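Long-range contacts in AAR187Cp (Eremothecium gossypii, PDB 3ZIK), which is a Wapl-family protein, represented by its Wap1 domain, and probably promotes release of cohesin from chromosomes: residues L247-V252 / T294-E299; E119-K124 / T145-Y150; F326-A331 / S351-F356. All coordinates share one frame; numbering follows the deposited sequence.

The chain is the Wap1 domain of the protein, an elongated all-helical array without strands. Along the sequence interaction 2 comes first, then interaction 1, then interaction 3, with no overlap in sequence. Interactions 1 and 3 lie on the same side of the chain's centre, about 22 Å apart between centres, and helix 272-289 packs against both. Interaction 2 is remote, about 39 Å from interaction 1 and about 48 Å from interaction 3, centre to centre. Two of the contacts seat a loop on or beside a helix, and the third joins two helices. Each joins parts of the chain 20 to 42 residues apart, at separate points of a scaffold of packed helices.

Interaction 1. Residues L247-V252 / T294-E299; sequences LLPSLV and TAASTE
Pro-249 and Val-252, one turn apart near the beginning of helix 248-261, receive the loop 294-299 that joins helix 272-289 to helix 304-313 in this all-helical Wap1 domain. No hydrogen bond crosses between the two segments; the junction is made by van der Waals packing. The pyrrolidine ring of Pro-249 does much of the touching. Its CB lies 3.7 Å from the backbone N of Ser-297, and its CB and CG both rest on the methyl of Ala-296, with Pro-249 CB to Ala-296 CB 3.8 Å. At Leu-248 the packing is lighter: its CB meets the methyl CG2 of Thr-294 at 4.1 Å. That methyl stands anti to the carbonyl carbon of Thr-294, which turns it toward the leucine.

In the second shell, Leu-248 packs on Phe-211 of helix 201-215 and on Ala-292, just ahead of the loop segment. Val-252 leans on Leu-285 and Ile-288 of helix 272-289 and on Leu-301 beyond the loop, so its buried side chain links the loop to the helix that precedes it. The Ala-296 side is solvent-exposed, whereas Ser-297 is buried. Its CB rests against both helical residues, 3.8 Å from Pro-249 CA, while Val-252 presents its branch point and both methyls to the same carbon, CB at 3.8 Å and CG2 at 4.0 Å from Ser-297 CB.

Interaction 2. Residues E119-K124 / T145-Y150; sequences EVFPKK and TNTCEY
Phe-121 lies against the backbone that leads into helix 147-158, reaching it from the loop between helices 108-116 and 129-139. Its CB starts the contact 3.8 Å from Asn-146 CB, and CG follows at 3.7 Å from that same Asn-146 CB. With CG anti to the backbone N (chi1 -162°), the ring is carried across Asn-146, whose CA sits 3.8 Å from the ring centroid and only 10° off the normal: a CH-pi contact over the face. Pro-122 CD touches the opposite face near its rim. Farther out the two flanks of the ring diverge. CD1 approaches Thr-147 N at 3.5 Å and Thr-147 CG2 at 3.6 Å, and CE1 continues along that threonine; on the other flank CD2 and CE2 both come obliquely to Thr-145 O. Leu-85 of helix 81-93 adds to the packing round Phe-121. Replacing the phenylalanine by an alanine would probably leave Asn-146 CA and the Thr-147 methyl without their aromatic partner and open a gap between loop and helix. Asn-146 is held independently by its own helix: OD1 accepts from Glu-149 N at 2.9 Å in a nearly straight bond (169°), while ND2 donates to Glu-149 OE2 at 2.7 Å. The aromatic ring thus packs on an asparagine N-cap, the start of a helix in an all-helical domain.

Interaction 3. Residues F326-A331 / S351-F356; sequences FLLVYA and SELEAF
Leu-353 fits its two methyls against helix 321-336, forming the close-packed part of this buried helix-helix contact. CD2 lies over the backbone of Leu-328, 3.8 Å from Leu-328 CA, while CD1 meets Ala-331 CB at 4.0 Å. With CG anti to its own carbonyl carbon (chi1 -73°), the leucine brings its branched end up to the other helix. Phe-356, about one turn after Leu-353 on its own helix, brings CE2 to within 4.1 Å of Leu-328 CD2, the two side chains crossing at about a right angle.

The other margin is less enclosed. Leu-327 CD1 meets the aliphatic base of partly exposed Glu-352, 3.7 Å from Glu-352 CB, and the bend at chi2 (-45°) takes the rest of that side chain away from helix 321-336. No hydrogen bond spans the segments, whose axes approach to 10.2 Å and cross at -122°. Around the pair, helix 367-375 brings Val-374 to Leu-328, and Ile-367 and Ile-371 to Phe-356; Leu-286 of helix 272-289 also reaches Leu-328, and Phe-308 of helix 304-313 backs Leu-327.

Interaction 1. Residues L247-V252 / T294-E299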
loop_
_atom_site.group_PDB
_atom_site.type_symbol
_atom_site.label_atom_id
_atom_site.label_comp_id
_atom_site.label_asym_id
_atom_site.label_seq_id
_atom_site.Cartn_x
_atom_site.Cartn_y
_atom_site.Cartn_z
ATOM N N LEU A 247 -2.934 1.157 -23.382
ATOM C CA LEU A 247 -2.226 0.206 -22.503
ATOM C C LEU A 247 -3.082 -1.030 -22.210
ATOM O O LEU A 247 -2.577 -2.106 -21.911
ATOM C CB LEU A 247 -1.806 0.875 -21.184
ATOM C CG LEU A 247 -0.613 1.866 -21.093
ATOM C CD1 LEU A 247 0.374 1.691 -22.242
ATOM C CD2 LEU A 247 -1.062 3.311 -20.950
ATOM N N LEU A 248 -4.387 -0.840 -22.290
ATOM C CA LEU A 248 -5.384 -1.801 -21.854
ATOM C C LEU A 248 -5.200 -3.204 -22.449
ATOM O O LEU A 248 -5.232 -4.193 -21.705
ATOM C CB LEU A 248 -6.742 -1.243 -22.167
ATOM C CG LEU A 248 -7.038 -0.006 -21.345
ATOM C CD1 LEU A 248 -8.524 0.405 -21.509
ATOM C CD2 LEU A 248 -6.760 -0.299 -19.865
ATOM N N PRO A 249 -4.911 -3.296 -23.766
ATOM C CA PRO A 249 -4.754 -4.654 -24.325
ATOM C C PRO A 249 -3.620 -5.456 -23.723
ATOM O O PRO A 249 -3.739 -6.671 -23.552
ATOM C CB PRO A 249 -4.504 -4.400 -25.823
ATOM C CG PRO A 249 -5.228 -3.092 -26.074
ATOM C CD PRO A 249 -4.894 -2.268 -24.843
ATOM N N SER A 250 -2.543 -4.807 -23.344
ATOM C CA SER A 250 -1.483 -5.587 -22.756
ATOM C C SER A 250 -1.816 -5.983 -21.287
ATOM O O SER A 250 -1.422 -7.042 -20.807
ATOM C CB SER A 250 -0.149 -4.840 -22.895
ATOM O OG SER A 250 0.755 -5.357 -21.942
ATOM N N LEU A 251 -2.540 -5.119 -20.590
ATOM C CA LEU A 251 -2.979 -5.380 -19.233
ATOM C C LEU A 251 -3.973 -6.540 -19.222
ATOM O O LEU A 251 -3.830 -7.490 -18.400
ATOM C CB LEU A 251 -3.536 -4.098 -18.557
ATOM C CG LEU A 251 -4.122 -4.266 -17.152
ATOM C CD1 LEU A 251 -2.980 -4.798 -16.294
ATOM C CD2 LEU A 251 -4.562 -2.897 -16.654
ATOM N N VAL A 252 -4.924 -6.491 -20.148
ATOM C CA VAL A 252 -5.958 -7.540 -20.311
ATOM C C VAL A 252 -5.301 -8.881 -20.579
ATOM O O VAL A 252 -5.613 -9.885 -19.917
ATOM C CB VAL A 252 -7.017 -7.159 -21.372
ATOM C CG1 VAL A 252 -8.020 -8.289 -21.637
ATOM C CG2 VAL A 252 -7.756 -5.936 -20.865
ATOM N N THR A 294 -12.063 -2.814 -26.219
ATOM C CA THR A 294 -10.820 -2.607 -26.956
ATOM C C THR A 294 -10.691 -3.689 -28.021
ATOM O O THR A 294 -10.955 -4.868 -27.742
ATOM C CB THR A 294 -9.552 -2.582 -26.052
ATOM O OG1 THR A 294 -9.604 -3.637 -25.077
ATOM C CG2 THR A 294 -9.375 -1.211 -25.358
ATOM N N ALA A 295 -10.291 -3.274 -29.231
ATOM C CA ALA A 295 -10.187 -4.162 -30.416
ATOM C C ALA A 295 -9.076 -5.238 -30.301
ATOM O O ALA A 295 -9.291 -6.401 -30.684
ATOM C CB ALA A 295 -10.037 -3.341 -31.706
ATOM N N ALA A 296 -7.913 -4.845 -29.759
ATOM C CA ALA A 296 -6.744 -5.737 -29.581
ATOM C C ALA A 296 -6.874 -6.745 -28.421
ATOM O O ALA A 296 -6.514 -7.924 -28.577
ATOM C CB ALA A 296 -5.463 -4.918 -29.434
ATOM N N SER A 297 -7.385 -6.266 -27.275
ATOM C CA SER A 297 -7.556 -7.074 -26.049
ATOM C C SER A 297 -8.411 -8.308 -26.325
ATOM O O SER A 297 -8.032 -9.442 -26.018
ATOM C CB SER A 297 -8.127 -6.220 -24.881
ATOM O OG SER A 297 -9.515 -5.875 -24.991
ATOM N N THR A 298 -9.557 -8.038 -26.934
ATOM C CA THR A 298 -10.540 -9.013 -27.343
ATOM C C THR A 298 -9.937 -10.081 -28.262
ATOM O O THR A 298 -10.392 -10.263 -29.384
ATOM C CB THR A 298 -11.711 -8.261 -28.028
ATOM O OG1 THR A 298 -12.172 -7.219 -27.154
ATOM C CG2 THR A 298 -12.866 -9.178 -28.343
ATOM N N GLU A 299 -8.903 -10.770 -27.779
ATOM C CA GLU A 299 -8.336 -11.953 -28.449
ATOM C C GLU A 299 -7.738 -12.887 -27.394
ATOM O O GLU A 299 -7.878 -14.103 -27.447
ATOM C CB GLU A 299 -7.296 -11.562 -29.522
ATOM C CG GLU A 299 -7.892 -11.238 -30.905
ATOM C CD GLU A 299 -6.858 -11.125 -32.030
ATOM O OE1 GLU A 299 -5.894 -11.922 -32.074
ATOM O OE2 GLU A 299 -7.018 -10.242 -32.900
#

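Interaction 2. Residues E119-K124 / T145-Y150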
loop_
_atom_site.group_PDB
_atom_site.type_symbol
_atom_site.label_atom_id
_atom_site.label_comp_id
_atom_site.label_asym_id
_atom_site.label_seq_id
_atom_site.Cartn_x
_atom_site.Cartn_y
_atom_site.Cartn_z
ATOM N N GLU A 119 14.457 4.844 -2.051
ATOM C CA GLU A 119 14.958 3.531 -1.619
ATOM C C GLU A 119 16.438 3.525 -1.243
ATOM O O GLU A 119 16.915 2.557 -0.659
ATOM C CB GLU A 119 14.764 2.471 -2.691
ATOM C CG GLU A 119 13.326 2.307 -3.150
ATOM C CD GLU A 119 13.177 1.002 -3.874
ATOM O OE1 GLU A 119 13.110 -0.013 -3.169
ATOM O OE2 GLU A 119 13.171 0.981 -5.135
ATOM N N VAL A 120 17.179 4.569 -1.596
ATOM C CA VAL A 120 18.599 4.622 -1.175
ATOM C C VAL A 120 18.761 4.826 0.364
ATOM O O VAL A 120 18.214 5.788 0.939
ATOM C CB VAL A 120 19.382 5.702 -1.969
ATOM C CG1 VAL A 120 20.888 5.676 -1.632
ATOM C CG2 VAL A 120 19.191 5.460 -3.461
ATOM N N PHE A 121 19.473 3.905 1.011
ATOM C CA PHE A 121 19.762 3.982 2.450
ATOM C C PHE A 121 21.217 3.533 2.746
ATOM O O PHE A 121 21.599 2.447 2.298
ATOM C CB PHE A 121 18.768 3.114 3.260
ATOM C CG PHE A 121 18.745 3.494 4.724
ATOM C CD1 PHE A 121 18.085 4.628 5.139
ATOM C CD2 PHE A 121 19.488 2.775 5.649
ATOM C CE1 PHE A 121 18.124 5.054 6.479
ATOM C CE2 PHE A 121 19.573 3.201 6.976
ATOM C CZ PHE A 121 18.880 4.337 7.395
ATOM N N PRO A 122 22.002 4.310 3.539
ATOM C CA PRO A 122 23.460 3.920 3.744
ATOM C C PRO A 122 23.602 2.703 4.603
ATOM O O PRO A 122 22.835 2.559 5.560
ATOM C CB PRO A 122 24.060 5.111 4.480
ATOM C CG PRO A 122 22.867 5.883 5.078
ATOM C CD PRO A 122 21.676 5.613 4.168
ATOM N N LYS A 123 24.538 1.813 4.245
ATOM C CA LYS A 123 24.813 0.547 4.966
ATOM C C LYS A 123 25.757 0.691 6.167
ATOM O O LYS A 123 25.818 -0.178 7.058
ATOM C CB LYS A 123 25.331 -0.542 3.991
ATOM C CG LYS A 123 24.233 -0.875 2.983
ATOM C CD LYS A 123 24.316 -2.257 2.382
ATOM C CE LYS A 123 23.070 -2.546 1.538
ATOM N NZ LYS A 123 21.916 -2.974 2.376
ATOM N N LYS A 124 26.443 1.823 6.216
ATOM C CA LYS A 124 27.475 2.025 7.182
ATOM C C LYS A 124 27.324 3.458 7.581
ATOM O O LYS A 124 26.785 4.268 6.820
ATOM C CB LYS A 124 28.863 1.754 6.564
ATOM C CG LYS A 124 29.125 2.553 5.277
ATOM C CD LYS A 124 30.568 2.487 4.764
ATOM C CE LYS A 124 30.744 3.452 3.595
ATOM N NZ LYS A 124 32.152 3.860 3.359
ATOM N N THR A 145 14.753 -1.247 8.759
ATOM C CA THR A 145 16.189 -0.837 8.836
ATOM C C THR A 145 16.534 0.160 7.743
ATOM O O THR A 145 17.700 0.440 7.437
ATOM C CB THR A 145 17.139 -2.081 8.833
ATOM O OG1 THR A 145 16.801 -2.900 7.727
ATOM C CG2 THR A 145 16.895 -2.921 10.107
ATOM N N ASN A 146 15.485 0.729 7.173
ATOM C CA ASN A 146 15.626 1.838 6.261
ATOM C C ASN A 146 14.446 2.743 6.359
ATOM O O ASN A 146 13.341 2.382 6.858
ATOM C CB ASN A 146 15.763 1.364 4.822
ATOM C CG ASN A 146 14.575 0.578 4.381
ATOM O OD1 ASN A 146 13.582 1.150 3.973
ATOM N ND2 ASN A 146 14.686 -0.759 4.436
ATOM N N THR A 147 14.690 3.933 5.859
ATOM C CA THR A 147 13.749 4.955 5.999
ATOM C C THR A 147 12.544 4.907 5.010
ATOM O O THR A 147 11.475 5.456 5.329
ATOM C CB THR A 147 14.536 6.241 6.002
ATOM O OG1 THR A 147 13.714 7.281 6.476
ATOM C CG2 THR A 147 15.094 6.484 4.609
ATOM N N CYS A 148 12.700 4.238 3.854
ATOM C CA CYS A 148 11.600 4.045 2.932
ATOM C C CYS A 148 10.498 3.250 3.665
ATOM O O CYS A 148 9.389 3.686 3.747
ATOM C CB CYS A 148 12.066 3.324 1.681
ATOM S SG CYS A 148 10.790 2.638 0.568
ATOM N N GLU A 149 10.834 2.135 4.266
ATOM C CA GLU A 149 9.850 1.320 4.912
ATOM C C GLU A 149 9.298 1.937 6.164
ATOM O O GLU A 149 8.066 1.854 6.417
ATOM C CB GLU A 149 10.473 -0.021 5.281
ATOM C CG GLU A 149 10.572 -1.000 4.104
ATOM C CD GLU A 149 11.288 -2.311 4.515
ATOM O OE1 GLU A 149 10.637 -3.240 5.033
ATOM O OE2 GLU A 149 12.516 -2.418 4.375
ATOM N N TYR A 150 10.208 2.422 7.012
ATOM C CA TYR A 150 9.811 3.102 8.212
ATOM C C TYR A 150 8.888 4.285 7.949
ATOM O O TYR A 150 7.884 4.405 8.649
ATOM C CB TYR A 150 11.005 3.455 9.148
ATOM C CG TYR A 150 10.787 3.025 10.605
ATOM C CD1 TYR A 150 9.477 3.075 11.190
ATOM C CD2 TYR A 150 11.842 2.560 11.385
ATOM C CE1 TYR A 150 9.253 2.672 12.495
ATOM C CE2 TYR A 150 11.611 2.118 12.696
ATOM C CZ TYR A 150 10.315 2.191 13.249
ATOM O OH TYR A 150 10.029 1.834 14.573
#

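Interaction 3. Residues F326-A331 / S351-F356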
loop_
_atom_site.group_PDB
_atom_site.type_symbol
_atom_site.label_atom_id
_atom_site.label_comp_id
_atom_site.label_asym_id
_atom_site.label_seq_id
_atom_site.Cartn_x
_atom_site.Cartn_y
_atom_site.Cartn_z
ATOM N N PHE A 326 -16.309 -14.882 -12.682
ATOM C CA PHE A 326 -15.781 -15.351 -13.960
ATOM C C PHE A 326 -16.828 -15.326 -15.070
ATOM O O PHE A 326 -16.557 -14.823 -16.154
ATOM C CB PHE A 326 -15.200 -16.788 -13.861
ATOM C CG PHE A 326 -14.890 -17.363 -15.227
ATOM C CD1 PHE A 326 -13.693 -17.044 -15.874
ATOM C CD2 PHE A 326 -15.794 -18.153 -15.871
ATOM C CE1 PHE A 326 -13.388 -17.593 -17.087
ATOM C CE2 PHE A 326 -15.541 -18.648 -17.151
ATOM C CZ PHE A 326 -14.330 -18.373 -17.752
ATOM N N LEU A 327 -18.044 -15.805 -14.764
ATOM C CA LEU A 327 -19.180 -15.844 -15.690
ATOM C C LEU A 327 -19.591 -14.458 -16.090
ATOM O O LEU A 327 -19.920 -14.218 -17.220
ATOM C CB LEU A 327 -20.432 -16.622 -15.096
ATOM C CG LEU A 327 -20.200 -18.111 -14.779
ATOM C CD1 LEU A 327 -21.413 -18.650 -14.037
ATOM C CD2 LEU A 327 -19.929 -18.905 -16.056
ATOM N N LEU A 328 -19.572 -13.527 -15.161
ATOM C CA LEU A 328 -19.899 -12.160 -15.487
ATOM C C LEU A 328 -18.851 -11.570 -16.482
ATOM O O LEU A 328 -19.211 -10.931 -17.485
ATOM C CB LEU A 328 -19.986 -11.344 -14.191
ATOM C CG LEU A 328 -20.179 -9.835 -14.455
ATOM C CD1 LEU A 328 -21.450 -9.594 -15.308
ATOM C CD2 LEU A 328 -20.308 -9.149 -13.128
ATOM N N VAL A 329 -17.556 -11.789 -16.217
ATOM C CA VAL A 329 -16.511 -11.330 -17.126
ATOM C C VAL A 329 -16.595 -12.057 -18.463
ATOM O O VAL A 329 -16.430 -11.424 -19.483
ATOM C CB VAL A 329 -15.097 -11.571 -16.538
ATOM C CG1 VAL A 329 -14.014 -11.318 -17.558
ATOM C CG2 VAL A 329 -14.893 -10.686 -15.284
ATOM N N TYR A 330 -16.877 -13.361 -18.454
ATOM C CA TYR A 330 -17.041 -14.148 -19.694
ATOM C C TYR A 330 -18.154 -13.570 -20.590
ATOM O O TYR A 330 -18.019 -13.484 -21.811
ATOM C CB TYR A 330 -17.271 -15.669 -19.403
ATOM C CG TYR A 330 -17.609 -16.394 -20.677
ATOM C CD1 TYR A 330 -16.633 -16.597 -21.673
ATOM C CD2 TYR A 330 -18.893 -16.775 -20.939
ATOM C CE1 TYR A 330 -16.965 -17.204 -22.873
ATOM C CE2 TYR A 330 -19.223 -17.386 -22.132
ATOM C CZ TYR A 330 -18.253 -17.614 -23.075
ATOM O OH TYR A 330 -18.631 -18.245 -24.221
ATOM N N ALA A 331 -19.247 -13.164 -19.964
ATOM C CA ALA A 331 -20.417 -12.612 -20.649
ATOM C C ALA A 331 -20.060 -11.314 -21.347
ATOM O O ALA A 331 -20.468 -11.134 -22.498
ATOM C CB ALA A 331 -21.552 -12.390 -19.641
ATOM N N SER A 351 -29.309 -17.846 -16.207
ATOM C CA SER A 351 -29.847 -18.219 -14.894
ATOM C C SER A 351 -28.794 -17.993 -13.803
ATOM O O SER A 351 -29.097 -17.438 -12.737
ATOM C CB SER A 351 -30.379 -19.638 -14.851
ATOM O OG SER A 351 -29.383 -20.530 -15.278
ATOM N N GLU A 352 -27.545 -18.325 -14.102
ATOM C CA GLU A 352 -26.448 -18.032 -13.123
ATOM C C GLU A 352 -26.283 -16.554 -12.859
ATOM O O GLU A 352 -26.109 -16.163 -11.732
ATOM C CB GLU A 352 -25.098 -18.728 -13.479
ATOM C CG GLU A 352 -25.165 -20.256 -13.290
ATOM C CD GLU A 352 -25.841 -20.721 -11.968
ATOM O OE1 GLU A 352 -25.637 -20.121 -10.860
ATOM O OE2 GLU A 352 -26.605 -21.715 -12.020
ATOM N N LEU A 353 -26.395 -15.727 -13.880
ATOM C CA LEU A 353 -26.197 -14.290 -13.667
ATOM C C LEU A 353 -27.348 -13.665 -12.910
ATOM O O LEU A 353 -27.138 -12.768 -12.099
ATOM C CB LEU A 353 -25.967 -13.563 -14.998
ATOM C CG LEU A 353 -24.583 -13.807 -15.630
ATOM C CD1 LEU A 353 -24.415 -13.135 -17.013
ATOM C CD2 LEU A 353 -23.472 -13.363 -14.712
ATOM N N GLU A 354 -28.588 -14.117 -13.185
ATOM C CA GLU A 354 -29.776 -13.610 -12.442
ATOM C C GLU A 354 -29.721 -13.949 -10.948
ATOM O O GLU A 354 -29.931 -13.082 -10.102
ATOM C CB GLU A 354 -31.089 -14.071 -13.068
ATOM C CG GLU A 354 -31.334 -13.523 -14.473
ATOM C CD GLU A 354 -32.544 -14.153 -15.188
ATOM O OE1 GLU A 354 -33.195 -15.077 -14.619
ATOM O OE2 GLU A 354 -32.837 -13.722 -16.336
ATOM N N ALA A 355 -29.372 -15.186 -10.633
ATOM C CA ALA A 355 -29.106 -15.594 -9.275
ATOM C C ALA A 355 -27.936 -14.799 -8.624
ATOM O O ALA A 355 -28.033 -14.403 -7.466
ATOM C CB ALA A 355 -28.852 -17.100 -9.225
ATOM N N PHE A 356 -26.838 -14.585 -9.355
ATOM C CA PHE A 356 -25.760 -13.685 -8.899
ATOM C C PHE A 356 -26.318 -12.248 -8.608
ATOM O O PHE A 356 -26.049 -11.684 -7.550
ATOM C CB PHE A 356 -24.614 -13.670 -9.933
ATOM C CG PHE A 356 -23.347 -12.906 -9.510
ATOM C CD1 PHE A 356 -22.997 -12.741 -8.184
ATOM C CD2 PHE A 356 -22.440 -12.457 -10.491
ATOM C CE1 PHE A 356 -21.808 -12.074 -7.832
ATOM C CE2 PHE A 356 -21.257 -11.803 -10.165
ATOM C CZ PHE A 356 -20.924 -11.609 -8.829
#